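Local structure of Endoglucanase(Endo-1,4-beta-glucanase)protein (Pseudomonas stutzeri, 6R2J) at residues L54-F59 with F173-R178; G138-N143 with I202-L207. The protein probably hydrolyses O-glycosidic bonds of beta-1,4-glucans such as cellulose, as a family 5 endoglucanase that binds cellobiose. All coordinates share one frame; numbering follows the deposited sequence.

Contact 1. Residues L54-F59 with F173-R178. With BGC (beta-D-glucopyranose), chain E; BGC (beta-D-glucopyranose), chain B.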
ATOM      1  N   LEU A  54       4.646  -3.423  10.074  1.00  9.98           N
ATOM      2  CA  LEU A  54       3.906  -2.629   9.109  1.00 11.00           C
ATOM      3  C   LEU A  54       3.191  -3.546   8.125  1.00  9.48           C
ATOM      4  O   LEU A  54       3.796  -4.471   7.566  1.00 10.57           O
ATOM      5  CB  LEU A  54       4.871  -1.685   8.378  1.00 10.55           C
ATOM      6  CG  LEU A  54       4.346  -0.713   7.323  1.00 10.84           C
ATOM      7  CD1 LEU A  54       3.511   0.343   8.042  1.00  9.10           C
ATOM      8  CD2 LEU A  54       5.446  -0.101   6.479  1.00 10.72           C
ATOM      9  N   ILE A  55       1.909  -3.274   7.911  1.00  8.90           N
ATOM     10  CA  ILE A  55       1.062  -4.051   7.024  1.00  9.35           C
ATOM     11  C   ILE A  55       0.252  -3.086   6.163  1.00  8.24           C
ATOM     12  O   ILE A  55      -0.359  -2.141   6.673  1.00  7.29           O
ATOM     13  CB  ILE A  55       0.104  -4.959   7.817  1.00 10.03           C
ATOM     14  CG1 ILE A  55       0.898  -5.883   8.744  1.00 12.36           C
ATOM     15  CG2 ILE A  55      -0.813  -5.735   6.864  1.00 10.01           C
ATOM     16  CD1 ILE A  55       1.570  -7.026   8.037  1.00 15.22           C
ATOM     17  N   ARG A  56       0.248  -3.330   4.857  1.00  8.45           N
ATOM     18  CA  ARG A  56      -0.665  -2.677   3.934  1.00  8.80           C
ATOM     19  C   ARG A  56      -1.733  -3.694   3.558  1.00  7.93           C
ATOM     20  O   ARG A  56      -1.413  -4.816   3.146  1.00  6.91           O
ATOM     21  CB  ARG A  56       0.050  -2.153   2.683  1.00  9.34           C
ATOM     22  CG  ARG A  56      -0.942  -1.524   1.644  1.00  8.92           C
ATOM     23  CD  ARG A  56      -0.125  -0.840   0.599  1.00  8.15           C
ATOM     24  NE  ARG A  56      -0.813  -0.133  -0.482  1.00  7.39           N
ATOM     25  CZ  ARG A  56      -1.031  -0.615  -1.699  1.00  6.67           C
ATOM     26  NH1 ARG A  56      -0.686  -1.859  -2.011  1.00  6.90           N
ATOM     27  NH2 ARG A  56      -1.569   0.170  -2.618  1.00  6.05           N
ATOM     28  N   PHE A  57      -2.994  -3.323   3.714  1.00  7.74           N
ATOM     29  CA  PHE A  57      -4.070  -4.291   3.521  1.00  6.65           C
ATOM     30  C   PHE A  57      -5.074  -3.843   2.472  1.00  6.96           C
ATOM     31  O   PHE A  57      -5.956  -3.016   2.772  1.00  6.70           O
ATOM     32  CB  PHE A  57      -4.779  -4.584   4.839  1.00  5.07           C
ATOM     33  CG  PHE A  57      -5.732  -5.729   4.733  1.00  4.37           C
ATOM     34  CD1 PHE A  57      -5.246  -7.026   4.682  1.00  5.82           C
ATOM     35  CD2 PHE A  57      -7.090  -5.522   4.612  1.00  6.04           C
ATOM     36  CE1 PHE A  57      -6.094  -8.127   4.562  1.00  7.09           C
ATOM     37  CE2 PHE A  57      -7.952  -6.627   4.452  1.00  8.10           C
ATOM     38  CZ  PHE A  57      -7.450  -7.921   4.452  1.00  8.05           C
ATOM     39  N   PRO A  58      -5.003  -4.384   1.240  1.00  8.17           N
ATOM     40  CA  PRO A  58      -6.000  -4.033   0.212  1.00  9.26           C
ATOM     41  C   PRO A  58      -7.401  -4.603   0.486  1.00  7.46           C
ATOM     42  O   PRO A  58      -7.572  -5.742   0.943  1.00  7.33           O
ATOM     43  CB  PRO A  58      -5.405  -4.606  -1.089  1.00  9.78           C
ATOM     44  CG  PRO A  58      -3.928  -4.834  -0.792  1.00  8.67           C
ATOM     45  CD  PRO A  58      -3.860  -5.154   0.685  1.00  7.84           C
ATOM     46  N   PHE A  59      -8.405  -3.786   0.169  1.00  7.46           N
ATOM     47  CA  PHE A  59      -9.806  -4.152   0.119  1.00  6.12           C
ATOM     48  C   PHE A  59     -10.375  -3.382  -1.069  1.00  8.34           C
ATOM     49  O   PHE A  59      -9.720  -2.479  -1.638  1.00  8.31           O
ATOM     50  CB  PHE A  59     -10.452  -3.850   1.467  1.00  5.23           C
ATOM     51  CG  PHE A  59     -10.647  -2.393   1.702  1.00  6.28           C
ATOM     52  CD1 PHE A  59      -9.603  -1.616   2.153  1.00  6.25           C
ATOM     53  CD2 PHE A  59     -11.861  -1.780   1.376  1.00  6.70           C
ATOM     54  CE1 PHE A  59      -9.770  -0.252   2.337  1.00  7.14           C
ATOM     55  CE2 PHE A  59     -12.041  -0.435   1.534  1.00  6.92           C
ATOM     56  CZ  PHE A  59     -11.007   0.338   2.038  1.00  7.97           C
ATOM     57  N   PHE A 173      -2.514   8.213   2.895  1.00  6.53           N
ATOM     58  CA  PHE A 173      -1.549   7.892   1.851  1.00  7.84           C
ATOM     59  C   PHE A 173      -2.134   8.215   0.482  1.00  8.36           C
ATOM     60  O   PHE A 173      -3.228   7.739   0.116  1.00  7.81           O
ATOM     61  CB  PHE A 173      -1.113   6.433   1.981  1.00  7.11           C
ATOM     62  CG  PHE A 173      -0.440   6.151   3.320  1.00  8.44           C
ATOM     63  CD1 PHE A 173      -1.181   5.987   4.471  1.00  7.50           C
ATOM     64  CD2 PHE A 173       0.944   6.084   3.430  1.00  9.50           C
ATOM     65  CE1 PHE A 173      -0.563   5.765   5.673  1.00  7.57           C
ATOM     66  CE2 PHE A 173       1.557   5.825   4.654  1.00  8.53           C
ATOM     67  CZ  PHE A 173       0.799   5.687   5.751  1.00  7.47           C
ATOM     68  N   ILE A 174      -1.400   9.046  -0.252  1.00  8.98           N
ATOM     69  CA  ILE A 174      -1.826   9.567  -1.538  1.00  8.45           C
ATOM     70  C   ILE A 174      -0.952   8.948  -2.630  1.00  8.68           C
ATOM     71  O   ILE A 174       0.261   9.189  -2.693  1.00  8.36           O
ATOM     72  CB  ILE A 174      -1.766  11.106  -1.576  1.00 10.44           C
ATOM     73  CG1 ILE A 174      -2.549  11.726  -0.407  1.00 11.80           C
ATOM     74  CG2 ILE A 174      -2.295  11.640  -2.942  1.00 10.85           C
ATOM     75  CD1 ILE A 174      -4.042  11.467  -0.408  1.00 12.72           C
ATOM     76  N   GLU A 175      -1.584   8.195  -3.522  1.00  9.43           N
ATOM     77  CA  GLU A 175      -0.980   7.740  -4.758  1.00  9.09           C
ATOM     78  C   GLU A 175      -1.248   8.727  -5.905  1.00 10.01           C
ATOM     79  O   GLU A 175      -2.128   9.610  -5.831  1.00 10.22           O
ATOM     80  CB  GLU A 175      -1.515   6.327  -5.090  1.00  8.82           C
ATOM     81  CG  GLU A 175      -1.202   5.349  -3.951  1.00  8.02           C
ATOM     82  CD  GLU A 175      -1.534   3.914  -4.256  1.00  7.81           C
ATOM     83  OE1 GLU A 175      -1.249   3.479  -5.382  1.00  6.73           O
ATOM     84  OE2 GLU A 175      -2.074   3.216  -3.337  1.00  9.58           O
ATOM     85  N   GLY A 176      -0.442   8.589  -6.960  1.00  9.89           N
ATOM     86  CA  GLY A 176      -0.562   9.384  -8.154  1.00  8.99           C
ATOM     87  C   GLY A 176      -0.936   8.557  -9.378  1.00  8.83           C
ATOM     88  O   GLY A 176      -1.093   7.339  -9.352  1.00  8.73           O
ATOM     89  N   GLU A 177      -1.065   9.277 -10.476  1.00  9.55           N
ATOM     90  CA  GLU A 177      -1.465   8.745 -11.766  1.00 10.72           C
ATOM     91  C   GLU A 177      -0.361   7.837 -12.350  1.00 10.17           C
ATOM     92  O   GLU A 177       0.697   7.570 -11.734  1.00 10.37           O
ATOM     93  CB  GLU A 177      -1.914   9.941 -12.619  1.00 11.98           C
ATOM     94  CG  GLU A 177      -2.320   9.782 -14.050  1.00 17.59           C
ATOM     95  CD  GLU A 177      -3.492   8.857 -14.317  1.00 17.49           C
ATOM     96  OE1 GLU A 177      -3.158   7.800 -14.835  1.00 19.61           O
ATOM     97  OE2 GLU A 177      -4.699   9.177 -14.094  1.00 16.76           O
ATOM     98  N   ARG A 178      -0.674   7.283 -13.525  1.00  9.36           N
ATOM     99  CA  ARG A 178       0.175   6.299 -14.178  1.00  9.84           C
ATOM    100  C   ARG A 178       0.481   5.112 -13.269  1.00  9.41           C
ATOM    101  O   ARG A 178       1.627   4.668 -13.158  1.00 10.12           O
ATOM    102  CB  ARG A 178       1.476   6.905 -14.700  1.00 12.73           C
ATOM    103  CG  ARG A 178       2.005   6.150 -15.931  1.00 14.86           C
ATOM    104  CD  ARG A 178       3.512   6.032 -15.896  1.00 19.54           C
ATOM    105  NE  ARG A 178       3.963   4.921 -16.747  1.00 24.17           N
ATOM    106  CZ  ARG A 178       3.761   3.631 -16.472  1.00 26.86           C
ATOM    107  NH1 ARG A 178       3.128   3.276 -15.332  1.00 28.17           N
ATOM    108  NH2 ARG A 178       4.193   2.698 -17.337  1.00 26.47           N
TER
HETATM  109  C2  BGC E   2       3.269   0.988 -13.450  0.71 15.36           C
HETATM  110  C3  BGC E   2       3.498   1.591 -12.101  0.71 10.56           C
HETATM  111  C4  BGC E   2       2.921   0.585 -11.159  0.71 11.69           C
HETATM  112  C5  BGC E   2       3.006  -0.858 -11.549  0.71 33.08           C
HETATM  113  C6  BGC E   2       2.409  -1.566 -10.371  0.71  7.08           C
HETATM  114  C1  BGC E   2       3.176  -0.520 -13.799  0.71 20.14           C
HETATM  115  O2  BGC E   2       4.086   1.812 -14.378  0.71 19.35           O
HETATM  116  O3  BGC E   2       2.850   2.858 -11.941  0.71 51.96           O
HETATM  117  O4  BGC E   2       3.573   1.033  -9.994  0.71 18.47           O
HETATM  118  O5  BGC E   2       2.196  -1.032 -12.807  0.71 20.05           O
HETATM  119  O6  BGC E   2       2.011  -2.888 -10.822  0.71 17.58           O
HETATM  120  C2  BGC B   1       0.141  -2.604 -15.989  0.71 23.83           C
HETATM  121  C3  BGC B   1       0.707  -1.616 -15.002  0.71 26.25           C
HETATM  122  C4  BGC B   1       2.015  -1.252 -15.648  0.71 33.97           C
HETATM  123  C5  BGC B   1       1.863  -0.642 -17.082  0.71 63.59           C
HETATM  124  C6  BGC B   1       3.199  -0.389 -17.820  0.71 13.47           C
HETATM  125  C1  BGC B   1      -0.256  -1.877 -17.287  0.71 38.91           C
HETATM  126  O1  BGC B   1      -0.970  -2.627 -18.218  0.71 29.72           O
HETATM  127  O2  BGC B   1      -1.037  -3.259 -15.541  0.71 22.61           O
HETATM  128  O3  BGC B   1       1.064  -2.126 -13.712  0.71 27.83           O
HETATM  129  O4  BGC B   1       2.899  -0.294 -15.081  0.71 20.58           O
HETATM  130  O5  BGC B   1       0.935  -1.293 -18.034  0.71 20.89           O
HETATM  131  O6  BGC B   1       4.117   0.122 -16.865  0.71 28.75           O
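Arg-56 reaches Glu-175 because its CG is anti to the backbone N (chi1 177°) and the chain runs on extended to NE, while Glu-175, with CG beside its own backbone N, stretches out from the opposite direction. The two meet inside the barrel, at a point where their backbones are far apart: the closest CA atoms of the two strands, those of Arg-56 and Phe-173, are separated by 10.8 Å. Arg-56 NH2 gives a bent hydrogen bond to Glu-175 OE2, 3.2 Å long with an N-H...O angle of 142°, as part of a salt bridge. The carboxylate oxygen sits at the guanidinium edge and is approached on its syn side; one N...O pair joins the groups, and their planes stand 50° apart. Each end has a stronger partner elsewhere, Asn-143 for NH2 of Arg-56 and the backbone N of Glu-144 for OE1 of Glu-175; Asp-140 also takes NE, and Glu-252 and Asn-17 take NH1. This setting, beside the pocket residue Glu-144, is consistent with the conserved arginine of family 5 glycosidases that borders the active-site glutamates. Further on, Arg-178 borders the two glucose units. Strands 93-98 and 136-140 lie between 54-59 and 171-175 in the sheet of this TIM barrel, and Trp-283 of strand 280-285 packs on Arg-56.

Contact 2. Residues G138-N143 with I202-L207. With BGC (beta-D-glucopyranose), chain E.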
ATOM      1  N   GLY A 138      -3.199   4.143   8.899  1.00  9.25           N
ATOM      2  CA  GLY A 138      -3.755   5.162   8.035  1.00  7.51           C
ATOM      3  C   GLY A 138      -4.528   4.583   6.867  1.00  8.49           C
ATOM      4  O   GLY A 138      -4.772   3.374   6.777  1.00  8.40           O
ATOM      5  N   TYR A 139      -4.937   5.509   5.993  1.00  7.80           N
ATOM      6  CA  TYR A 139      -5.845   5.221   4.885  1.00  8.88           C
ATOM      7  C   TYR A 139      -5.135   5.491   3.562  1.00  8.30           C
ATOM      8  O   TYR A 139      -4.859   6.646   3.219  1.00  6.94           O
ATOM      9  CB  TYR A 139      -7.134   6.061   4.925  1.00  9.98           C
ATOM     10  CG  TYR A 139      -8.001   5.842   6.129  1.00 11.25           C
ATOM     11  CD1 TYR A 139      -8.315   4.549   6.545  1.00 12.31           C
ATOM     12  CD2 TYR A 139      -8.508   6.912   6.841  1.00 12.75           C
ATOM     13  CE1 TYR A 139      -9.086   4.331   7.619  1.00 14.55           C
ATOM     14  CE2 TYR A 139      -9.304   6.703   7.957  1.00 14.92           C
ATOM     15  CZ  TYR A 139      -9.587   5.400   8.341  1.00 15.70           C
ATOM     16  OH  TYR A 139     -10.370   5.137   9.450  1.00 17.53           O
ATOM     17  N   ASP A 140      -4.897   4.433   2.800  1.00  8.25           N
ATOM     18  CA  ASP A 140      -4.423   4.522   1.422  1.00  7.94           C
ATOM     19  C   ASP A 140      -5.708   4.614   0.606  1.00  6.81           C
ATOM     20  O   ASP A 140      -6.349   3.614   0.279  1.00  7.73           O
ATOM     21  CB  ASP A 140      -3.555   3.302   1.144  1.00  7.53           C
ATOM     22  CG  ASP A 140      -2.827   3.371  -0.177  1.00  8.48           C
ATOM     23  OD1 ASP A 140      -3.234   4.171  -1.068  1.00  8.40           O
ATOM     24  OD2 ASP A 140      -1.860   2.572  -0.315  1.00 10.37           O
ATOM     25  N   ILE A 141      -6.129   5.858   0.359  1.00  7.32           N
ATOM     26  CA  ILE A 141      -7.469   6.097  -0.158  1.00  8.30           C
ATOM     27  C   ILE A 141      -7.682   5.573  -1.577  1.00  6.61           C
ATOM     28  O   ILE A 141      -8.828   5.382  -1.992  1.00  7.66           O
ATOM     29  CB  ILE A 141      -7.838   7.592  -0.042  1.00  8.76           C
ATOM     30  CG1 ILE A 141      -6.898   8.488  -0.843  1.00 10.10           C
ATOM     31  CG2 ILE A 141      -7.798   8.060   1.404  1.00  8.13           C
ATOM     32  CD1 ILE A 141      -7.374   9.919  -0.997  1.00 11.04           C
ATOM     33  N   MET A 142      -6.626   5.302  -2.339  1.00  7.28           N
ATOM     34  CA  MET A 142      -6.828   4.682  -3.645  1.00  7.77           C
ATOM     35  C   MET A 142      -5.539   4.040  -4.128  1.00  6.18           C
ATOM     36  O   MET A 142      -4.516   4.706  -4.188  1.00  6.92           O
ATOM     37  CB  MET A 142      -7.268   5.722  -4.688  1.00  8.65           C
ATOM     38  CG  MET A 142      -7.614   5.175  -6.068  1.00  8.10           C
ATOM     39  SD  MET A 142      -8.900   3.922  -5.971  1.00  8.33           S
ATOM     40  CE  MET A 142     -10.191   4.785  -5.086  1.00  8.26           C
ATOM     41  N   ASN A 143      -5.635   2.794  -4.568  1.00  6.35           N
ATOM     42  CA  ASN A 143      -4.548   2.090  -5.231  1.00  6.65           C
ATOM     43  C   ASN A 143      -4.495   2.388  -6.737  1.00  6.75           C
ATOM     44  O   ASN A 143      -5.496   2.270  -7.466  1.00  7.65           O
ATOM     45  CB  ASN A 143      -4.702   0.577  -4.981  1.00  8.44           C
ATOM     46  CG  ASN A 143      -3.624  -0.271  -5.675  1.00  9.36           C
ATOM     47  OD1 ASN A 143      -2.496  -0.299  -5.217  1.00  8.07           O
ATOM     48  ND2 ASN A 143      -3.978  -0.958  -6.773  1.00 11.52           N
ATOM     49  N   ILE A 202       1.091  11.317   3.414  1.00  9.48           N
ATOM     50  CA  ILE A 202       2.297  10.726   2.839  1.00 10.80           C
ATOM     51  C   ILE A 202       1.969  10.308   1.410  1.00  9.69           C
ATOM     52  O   ILE A 202       0.882   9.798   1.130  1.00  9.86           O
ATOM     53  CB  ILE A 202       2.833   9.549   3.689  1.00 11.71           C
ATOM     54  CG1 ILE A 202       3.152  10.083   5.095  1.00 11.91           C
ATOM     55  CG2 ILE A 202       4.017   8.912   3.021  1.00 11.50           C
ATOM     56  CD1 ILE A 202       3.254   8.983   6.185  1.00 13.69           C
ATOM     57  N   TYR A 203       2.926  10.521   0.513  1.00  9.42           N
ATOM     58  CA  TYR A 203       2.781  10.180  -0.897  1.00 10.28           C
ATOM     59  C   TYR A 203       3.392   8.819  -1.135  1.00 10.07           C
ATOM     60  O   TYR A 203       4.348   8.422  -0.472  1.00 12.24           O
ATOM     61  CB  TYR A 203       3.419  11.222  -1.791  1.00 10.61           C
ATOM     62  CG  TYR A 203       2.643  12.502  -1.722  1.00 10.90           C
ATOM     63  CD1 TYR A 203       2.930  13.441  -0.739  1.00 11.31           C
ATOM     64  CD2 TYR A 203       1.579  12.749  -2.598  1.00 10.67           C
ATOM     65  CE1 TYR A 203       2.219  14.614  -0.653  1.00 10.89           C
ATOM     66  CE2 TYR A 203       0.869  13.941  -2.536  1.00 11.55           C
ATOM     67  CZ  TYR A 203       1.193  14.871  -1.557  1.00 11.40           C
ATOM     68  OH  TYR A 203       0.511  16.069  -1.462  1.00 11.61           O
ATOM     69  N   GLU A 204       2.794   8.078  -2.044  1.00  9.54           N
ATOM     70  CA  GLU A 204       3.062   6.656  -2.130  1.00  8.54           C
ATOM     71  C   GLU A 204       3.101   6.278  -3.594  1.00  8.28           C
ATOM     72  O   GLU A 204       2.143   6.545  -4.328  1.00  8.24           O
ATOM     73  CB  GLU A 204       1.960   5.809  -1.492  1.00  7.55           C
ATOM     74  CG  GLU A 204       2.033   4.359  -1.976  1.00  8.72           C
ATOM     75  CD  GLU A 204       0.927   3.483  -1.376  1.00  8.53           C
ATOM     76  OE1 GLU A 204       0.076   3.992  -0.592  1.00  9.42           O
ATOM     77  OE2 GLU A 204       0.903   2.286  -1.710  1.00  8.58           O
ATOM     78  N   ALA A 205       4.181   5.601  -3.980  1.00  9.38           N
ATOM     79  CA  ALA A 205       4.395   5.081  -5.321  1.00  9.90           C
ATOM     80  C   ALA A 205       4.690   3.590  -5.225  1.00  9.47           C
ATOM     81  O   ALA A 205       5.029   3.064  -4.153  1.00  7.34           O
ATOM     82  CB  ALA A 205       5.586   5.749  -6.025  1.00  9.74           C
ATOM     83  N   HIS A 206       4.600   2.941  -6.395  1.00 10.05           N
ATOM     84  CA  HIS A 206       4.853   1.523  -6.601  1.00  9.29           C
ATOM     85  C   HIS A 206       6.011   1.384  -7.562  1.00  7.87           C
ATOM     86  O   HIS A 206       6.267   2.272  -8.377  1.00  8.31           O
ATOM     87  CB  HIS A 206       3.608   0.834  -7.155  1.00  8.74           C
ATOM     88  CG  HIS A 206       2.469   0.858  -6.188  1.00  9.38           C
ATOM     89  ND1 HIS A 206       1.201   0.428  -6.493  1.00  9.95           N
ATOM     90  CD2 HIS A 206       2.413   1.289  -4.903  1.00  9.60           C
ATOM     91  CE1 HIS A 206       0.413   0.599  -5.446  1.00 10.03           C
ATOM     92  NE2 HIS A 206       1.134   1.080  -4.455  1.00  8.34           N
ATOM     93  N   LEU A 207       6.726   0.274  -7.442  1.00  8.11           N
ATOM     94  CA  LEU A 207       7.948   0.117  -8.215  1.00 11.11           C
ATOM     95  C   LEU A 207       8.264  -1.359  -8.377  1.00 12.42           C
ATOM     96  O   LEU A 207       8.453  -2.068  -7.390  1.00 12.87           O
ATOM     97  CB  LEU A 207       9.110   0.845  -7.507  1.00 12.18           C
ATOM     98  CG  LEU A 207      10.519   0.888  -8.124  1.00 12.61           C
ATOM     99  CD1 LEU A 207      11.271   2.091  -7.500  1.00 11.24           C
ATOM    100  CD2 LEU A 207      11.258  -0.435  -7.951  1.00 13.11           C
TER
HETATM  101  C2  BGC E   2       3.269   0.988 -13.450  0.71 15.36           C
HETATM  102  C3  BGC E   2       3.498   1.591 -12.101  0.71 10.56           C
HETATM  103  C4  BGC E   2       2.921   0.585 -11.159  0.71 11.69           C
HETATM  104  C5  BGC E   2       3.006  -0.858 -11.549  0.71 33.08           C
HETATM  105  C6  BGC E   2       2.409  -1.566 -10.371  0.71  7.08           C
HETATM  106  C1  BGC E   2       3.176  -0.520 -13.799  0.71 20.14           C
HETATM  107  O2  BGC E   2       4.086   1.812 -14.378  0.71 19.35           O
HETATM  108  O3  BGC E   2       2.850   2.858 -11.941  0.71 51.96           O
HETATM  109  O4  BGC E   2       3.573   1.033  -9.994  0.71 18.47           O
HETATM  110  O5  BGC E   2       2.196  -1.032 -12.807  0.71 20.05           O
HETATM  111  O6  BGC E   2       2.011  -2.888 -10.822  0.71 17.58           O
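Asp-140 and Glu-204 press their carboxylates together in the tightest part of this contact, with Asp-140 OD2 only 2.4 Å from Glu-204 OE1. The side chains cross at about a right angle and the carboxylate planes stand 61° apart; OD2 of Asp-140 also lies 3.1 Å from OE2 of Glu-204. The extended chain of Glu-204, with CG anti to its backbone N (chi1 162°), carries the acid into the barrel interior. Its OE2 then accepts the NE2-H of His-206 at 3.0 Å, from above the carboxylate plane but nearly in the plane of the imidazole. The pairing of Asn-143 with His-206 is lighter, a single approach of Asn-143 OD1 to the ring edge, 3.1 Å from His-206 CE1. That oxygen finds its stronger partner in Arg-56, while ND2 bonds to a bound Tris molecule. Toward the sugar, O4 of the chain E glucose comes up to CB of His-206 at a short 2.8 Å. A leucine in place of Glu-204 offers no acceptor to His-206 NE2, so the imidazole would probably be freer to turn about its bond to Glu-144, and Asp-140 would be left without the acid it is pressed against. Glu-204, with Glu-144 on ND1, probably fixes the rotation of His-206 beside the glycan pocket. With Glu-175 also near and Arg-56 bridged to Asp-140, one of the two carboxyl groups is probably protonated, which would relieve the repulsion between them.

The two contacts interlock at the centre of the barrel, their centres 3 Å apart and their segments alternating along the chain. Strand 171-175 of contact 1 lies between strands 136-140 and 201-206 of contact 2, and Ile-174 N probably donates to Ile-202 O at 2.8 Å. Glu-175 OE2 comes within 2.7 Å of Asp-140 OD1, which adds a third acid to the carboxylate cluster; Arg-56, bonded to Glu-175 in contact 1 and to Asp-140 and Asn-143 in contact 2, probably offsets part of this negative charge. Both contacts also reach the pocket: Arg-178, beyond the end of strand 171-175, and His-206 both approach the chain E glucose, while Glu-175 and His-206 each hold a different part of Glu-144, itself a pocket residue.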